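Long-range contact in DUF3201 domain-containing protein (Pyrococcus furiosus, PDB 1YB3), which is of unknown function, a conserved single-chain alpha/beta protein of a hyperthermophilic archaeon built around an antiparallel sheet: residues F39-A50 with M61-P72. Numbering follows the deposited sequence. Where two conformers were deposited one is given.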
loop_
_atom_site.group_PDB
_atom_site.type_symbol
_atom_site.label_atom_id
_atom_site.label_comp_id
_atom_site.label_asym_id
_atom_site.label_seq_id
_atom_site.Cartn_x
_atom_site.Cartn_y
_atom_site.Cartn_z
ATOM N N PHE A 39 17.284 0.353 3.256
ATOM C CA PHE A 39 16.131 1.249 3.188
ATOM C C PHE A 39 16.005 2.044 4.480
ATOM O O PHE A 39 16.185 1.499 5.570
ATOM C CB PHE A 39 14.833 0.479 2.932
ATOM C CG PHE A 39 14.780 -0.206 1.598
ATOM C CD1 PHE A 39 14.316 0.471 0.452
ATOM C CD2 PHE A 39 15.149 -1.541 1.486
ATOM C CE1 PHE A 39 14.262 -0.175 -0.794
ATOM C CE2 PHE A 39 15.103 -2.200 0.244
ATOM C CZ PHE A 39 14.650 -1.511 -0.904
ATOM N N THR A 40 15.711 3.333 4.362
ATOM C CA THR A 40 15.506 4.163 5.543
ATOM C C THR A 40 14.086 3.975 6.065
ATOM O O THR A 40 13.117 4.316 5.380
ATOM C CB THR A 40 15.749 5.639 5.229
ATOM O OG1 THR A 40 17.106 5.804 4.789
ATOM C CG2 THR A 40 15.510 6.482 6.465
ATOM N N VAL A 41 13.984 3.419 7.263
ATOM C CA VAL A 41 12.665 3.064 7.839
ATOM C C VAL A 41 12.399 4.036 8.978
ATOM O O VAL A 41 13.122 4.043 9.971
ATOM C CB VAL A 41 12.622 1.615 8.344
ATOM C CG1 VAL A 41 11.264 1.307 8.980
ATOM C CG2 VAL A 41 12.865 0.620 7.196
ATOM N N GLU A 42 11.363 4.850 8.828
ATOM C CA GLU A 42 11.106 5.918 9.788
ATOM C C GLU A 42 10.228 5.413 10.937
ATOM O O GLU A 42 9.810 4.263 10.942
ATOM C CB GLU A 42 10.465 7.122 9.089
ATOM C CG GLU A 42 11.296 7.706 7.933
ATOM C CD GLU A 42 12.560 8.409 8.408
ATOM O OE1 GLU A 42 12.724 8.616 9.631
ATOM O OE2 GLU A 42 13.400 8.759 7.553
ATOM N N GLU A 43 9.956 6.291 11.910
ATOM C CA GLU A 43 9.130 5.920 13.063
ATOM C C GLU A 43 7.645 5.903 12.716
ATOM O O GLU A 43 7.203 6.555 11.780
ATOM C CB GLU A 43 9.364 6.889 14.226
ATOM C CG GLU A 43 10.831 7.001 14.679
ATOM C CD GLU A 43 11.393 5.705 15.263
ATOM O OE1 GLU A 43 10.608 4.813 15.652
ATOM O OE2 GLU A 43 12.637 5.583 15.339
ATOM N N VAL A 44 6.871 5.184 13.516
ATOM C CA VAL A 44 5.424 5.145 13.351
ATOM C C VAL A 44 4.841 6.526 13.644
ATOM O O VAL A 44 5.241 7.177 14.617
ATOM C CB VAL A 44 4.786 4.103 14.300
ATOM C CG1 VAL A 44 3.261 4.179 14.252
ATOM C CG2 VAL A 44 5.278 2.698 13.960
ATOM N N SER A 45 3.928 6.968 12.786
ATOM C CA SER A 45 3.201 8.204 13.028
ATOM C C SER A 45 1.706 7.956 12.825
ATOM O O SER A 45 1.296 6.859 12.424
ATOM C CB SER A 45 3.728 9.318 12.129
ATOM O OG SER A 45 3.269 9.164 10.797
ATOM N N GLU A 46 0.886 8.961 13.126
ATOM C CA GLU A 46 -0.557 8.806 13.001
ATOM C C GLU A 46 -1.074 9.529 11.776
ATOM O O GLU A 46 -0.768 10.704 11.557
ATOM C CB GLU A 46 -1.259 9.298 14.270
ATOM C CG GLU A 46 -0.843 8.553 15.525
ATOM C CD GLU A 46 -1.055 7.034 15.425
ATOM O OE1 GLU A 46 -2.105 6.599 14.893
ATOM O OE2 GLU A 46 -0.178 6.275 15.902
ATOM N N VAL A 47 -1.834 8.814 10.962
ATOM C CA VAL A 47 -2.388 9.361 9.749
ATOM C C VAL A 47 -3.896 9.533 9.939
ATOM O O VAL A 47 -4.589 8.569 10.222
ATOM C CB VAL A 47 -2.129 8.408 8.549
ATOM C CG1 VAL A 47 -2.834 8.921 7.286
ATOM C CG2 VAL A 47 -0.604 8.225 8.318
ATOM N N PHE A 48 -4.384 10.772 9.790
ATOM C CA PHE A 48 -5.816 11.080 9.888
ATOM C C PHE A 48 -6.411 11.343 8.505
ATOM O O PHE A 48 -5.706 11.797 7.598
ATOM C CB PHE A 48 -6.038 12.353 10.727
ATOM C CG PHE A 48 -5.641 12.237 12.179
ATOM C CD1 PHE A 48 -6.606 12.084 13.174
ATOM C CD2 PHE A 48 -4.301 12.328 12.557
ATOM C CE1 PHE A 48 -6.237 11.993 14.528
ATOM C CE2 PHE A 48 -3.915 12.235 13.905
ATOM C CZ PHE A 48 -4.886 12.068 14.892
ATOM N N ASN A 49 -7.716 11.080 8.356
ATOM C CA ASN A 49 -8.507 11.491 7.174
ATOM C C ASN A 49 -8.240 10.718 5.879
ATOM O O ASN A 49 -8.656 11.130 4.788
ATOM C CB ASN A 49 -8.412 13.012 6.955
ATOM C CG ASN A 49 -8.821 13.800 8.186
ATOM O OD1 ASN A 49 -9.685 13.372 8.959
ATOM N ND2 ASN A 49 -8.196 14.950 8.381
ATOM N N ALA A 50 -7.571 9.584 6.019
ATOM C CA ALA A 50 -7.341 8.671 4.911
ATOM C C ALA A 50 -8.624 7.889 4.613
ATOM O O ALA A 50 -9.447 7.668 5.520
ATOM C CB ALA A 50 -6.188 7.705 5.280
HETATM N N MSE A 61 -11.760 7.731 7.049
HETATM C CA MSE A 61 -11.448 7.487 8.448
HETATM C C MSE A 61 -11.079 8.812 9.093
HETATM O O MSE A 61 -9.983 9.317 8.895
HETATM C CB MSE A 61 -10.275 6.506 8.583
HETATM C CG MSE A 61 -10.509 5.198 7.903
HETATM SE SE MSE A 61 -8.952 3.967 8.041
HETATM C CE MSE A 61 -7.833 4.774 6.624
ATOM N N LYS A 62 -11.998 9.386 9.877
ATOM C CA LYS A 62 -11.672 10.620 10.604
ATOM C C LYS A 62 -10.786 10.326 11.832
ATOM O O LYS A 62 -10.194 11.235 12.436
ATOM C CB LYS A 62 -12.951 11.359 11.024
ATOM C CG LYS A 62 -13.999 11.485 9.929
ATOM C CD LYS A 62 -13.788 12.709 9.044
ATOM C CE LYS A 62 -15.038 12.990 8.225
ATOM N NZ LYS A 62 -15.127 14.417 7.779
ATOM N N TYR A 63 -10.712 9.053 12.206
ATOM C CA TYR A 63 -9.803 8.579 13.231
ATOM C C TYR A 63 -8.382 8.292 12.658
ATOM O O TYR A 63 -8.248 8.088 11.463
ATOM C CB TYR A 63 -10.370 7.316 13.838
ATOM C CG TYR A 63 -10.691 6.203 12.855
ATOM C CD1 TYR A 63 -9.752 5.185 12.590
ATOM C CD2 TYR A 63 -11.943 6.128 12.234
ATOM C CE1 TYR A 63 -10.056 4.149 11.722
ATOM C CE2 TYR A 63 -12.254 5.090 11.348
ATOM C CZ TYR A 63 -11.298 4.104 11.101
ATOM O OH TYR A 63 -11.609 3.075 10.235
ATOM N N PRO A 64 -7.350 8.310 13.520
ATOM C CA PRO A 64 -5.989 8.064 13.034
ATOM C C PRO A 64 -5.758 6.575 12.850
ATOM O O PRO A 64 -6.398 5.742 13.485
ATOM C CB PRO A 64 -5.122 8.548 14.177
ATOM C CG PRO A 64 -5.953 8.259 15.407
ATOM C CD PRO A 64 -7.354 8.595 14.964
ATOM N N HIS A 65 -4.831 6.234 11.970
ATOM C CA HIS A 65 -4.340 4.878 11.933
ATOM C C HIS A 65 -2.812 4.963 11.851
ATOM O O HIS A 65 -2.300 5.999 11.393
ATOM C CB HIS A 65 -4.934 4.119 10.746
ATOM C CG HIS A 65 -4.338 4.475 9.424
ATOM N ND1 HIS A 65 -4.906 5.400 8.577
ATOM C CD2 HIS A 65 -3.231 4.009 8.788
ATOM C CE1 HIS A 65 -4.172 5.503 7.482
ATOM N NE2 HIS A 65 -3.154 4.663 7.583
ATOM N N PRO A 66 -2.101 3.901 12.311
ATOM C CA PRO A 66 -0.621 3.956 12.348
ATOM C C PRO A 66 0.034 3.646 10.992
ATOM O O PRO A 66 -0.455 2.804 10.243
ATOM C CB PRO A 66 -0.256 2.903 13.399
ATOM C CG PRO A 66 -1.363 1.845 13.259
ATOM C CD PRO A 66 -2.626 2.626 12.852
ATOM N N ALA A 67 1.119 4.354 10.679
ATOM C CA ALA A 67 1.887 4.056 9.459
ATOM C C ALA A 67 3.308 4.540 9.651
ATOM O O ALA A 67 3.552 5.474 10.408
ATOM C CB ALA A 67 1.241 4.707 8.220
ATOM N N PHE A 68 4.252 3.924 8.941
ATOM C CA PHE A 68 5.648 4.394 8.977
ATOM C C PHE A 68 6.219 4.415 7.567
ATOM O O PHE A 68 5.922 3.523 6.770
ATOM C CB PHE A 68 6.533 3.568 9.932
ATOM C CG PHE A 68 6.586 2.091 9.634
ATOM C CD1 PHE A 68 7.615 1.559 8.824
ATOM C CD2 PHE A 68 5.628 1.212 10.165
ATOM C CE1 PHE A 68 7.682 0.183 8.570
ATOM C CE2 PHE A 68 5.692 -0.148 9.916
ATOM C CZ PHE A 68 6.725 -0.668 9.088
ATOM N N ALA A 69 7.007 5.452 7.269
ATOM C CA ALA A 69 7.664 5.604 5.962
ATOM C C ALA A 69 8.803 4.606 5.764
ATOM O O ALA A 69 9.548 4.273 6.714
ATOM C CB ALA A 69 8.232 7.028 5.850
ATOM N N VAL A 70 8.922 4.144 4.520
ATOM C CA VAL A 70 10.070 3.368 4.039
ATOM C C VAL A 70 10.538 4.092 2.775
ATOM O O VAL A 70 9.855 4.088 1.775
ATOM C CB VAL A 70 9.702 1.907 3.697
ATOM C CG1 VAL A 70 10.967 1.124 3.238
ATOM C CG2 VAL A 70 9.015 1.186 4.877
ATOM N N LYS A 71 11.683 4.756 2.855
ATOM C CA LYS A 71 12.161 5.579 1.737
ATOM C C LYS A 71 12.826 4.686 0.689
ATOM O O LYS A 71 13.459 3.702 1.044
ATOM C CB LYS A 71 13.140 6.620 2.236
ATOM C CG LYS A 71 12.561 7.523 3.325
ATOM C CD LYS A 71 13.480 8.705 3.563
ATOM C CE LYS A 71 12.840 9.679 4.523
ATOM N NZ LYS A 71 13.584 10.973 4.492
ATOM N N PRO A 72 12.682 5.021 -0.606
ATOM C CA PRO A 72 11.978 6.164 -1.160
ATOM C C PRO A 72 10.528 5.836 -1.516
ATOM O O PRO A 72 10.247 4.832 -2.193
ATOM C CB PRO A 72 12.789 6.472 -2.428
ATOM C CG PRO A 72 13.253 5.108 -2.900
ATOM C CD PRO A 72 13.319 4.213 -1.670
HETATM O O HOH W 1 16.132 4.309 1.503
HETATM O O HOH W 2 6.990 7.649 9.120
HETATM O O HOH W 3 4.493 7.877 8.219
HETATM O O HOH W 4 -6.774 7.958 8.796
HETATM O O HOH W 5 -9.940 13.797 11.669
#
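Val47 O takes the N-H of His65 at 2.9 Å, the donor tilted 25° from the carbonyl plane, and a water lies 2.7 Å from Val47 O and 3.0 Å from Tyr63 O. Pro64 CA adds a C-H...O contact to the same Val47 oxygen. In return Val47 N bonds His65 O, closing an antiparallel hydrogen-bonded pair, and Ser45 with Ala67 makes the next one. Beyond Ser45 the register slips by one residue before Glu42 N finds Ala69 O at 2.8 Å; at the slip a water links Glu43 O to Ala69 N.

The His65 ring packs beside Val47, whose CB sits over one ring face, 4.0 Å from the centroid, while Ala50 CB meets the ring edge in plane. With chi1 at 76°, His65 CG stands between the backbone N and the carbonyl carbon, which lays the ring alongside Val47, and Tyr84 OH bonds NE2 from elsewhere in the sheet. Replacing His65 by an alanine is likely to take the face from under Val47 CB and the edge from beside Ala50 CB, and to leave Tyr84 OH without its imidazole partner. Nearby, Pro64 CB lies over one face of the Phe48 ring in a CH-pi contact, 3.7 Å from the centroid.

Phe68 CD1 touches Val41 CG1 at 3.7 Å, and Val44 CG1 meets Pro66 CB, under helix 11-35, whose Trp22 bonds Glu46 OE1. Glu42 OE2 makes a long salt bridge to Lys71 NZ, 3.8 Å. Strand 40-47, at the sheet's edge, is thus held to 65-71 chiefly by backbone bonds, with waters at the break and apolar packing toward the helix.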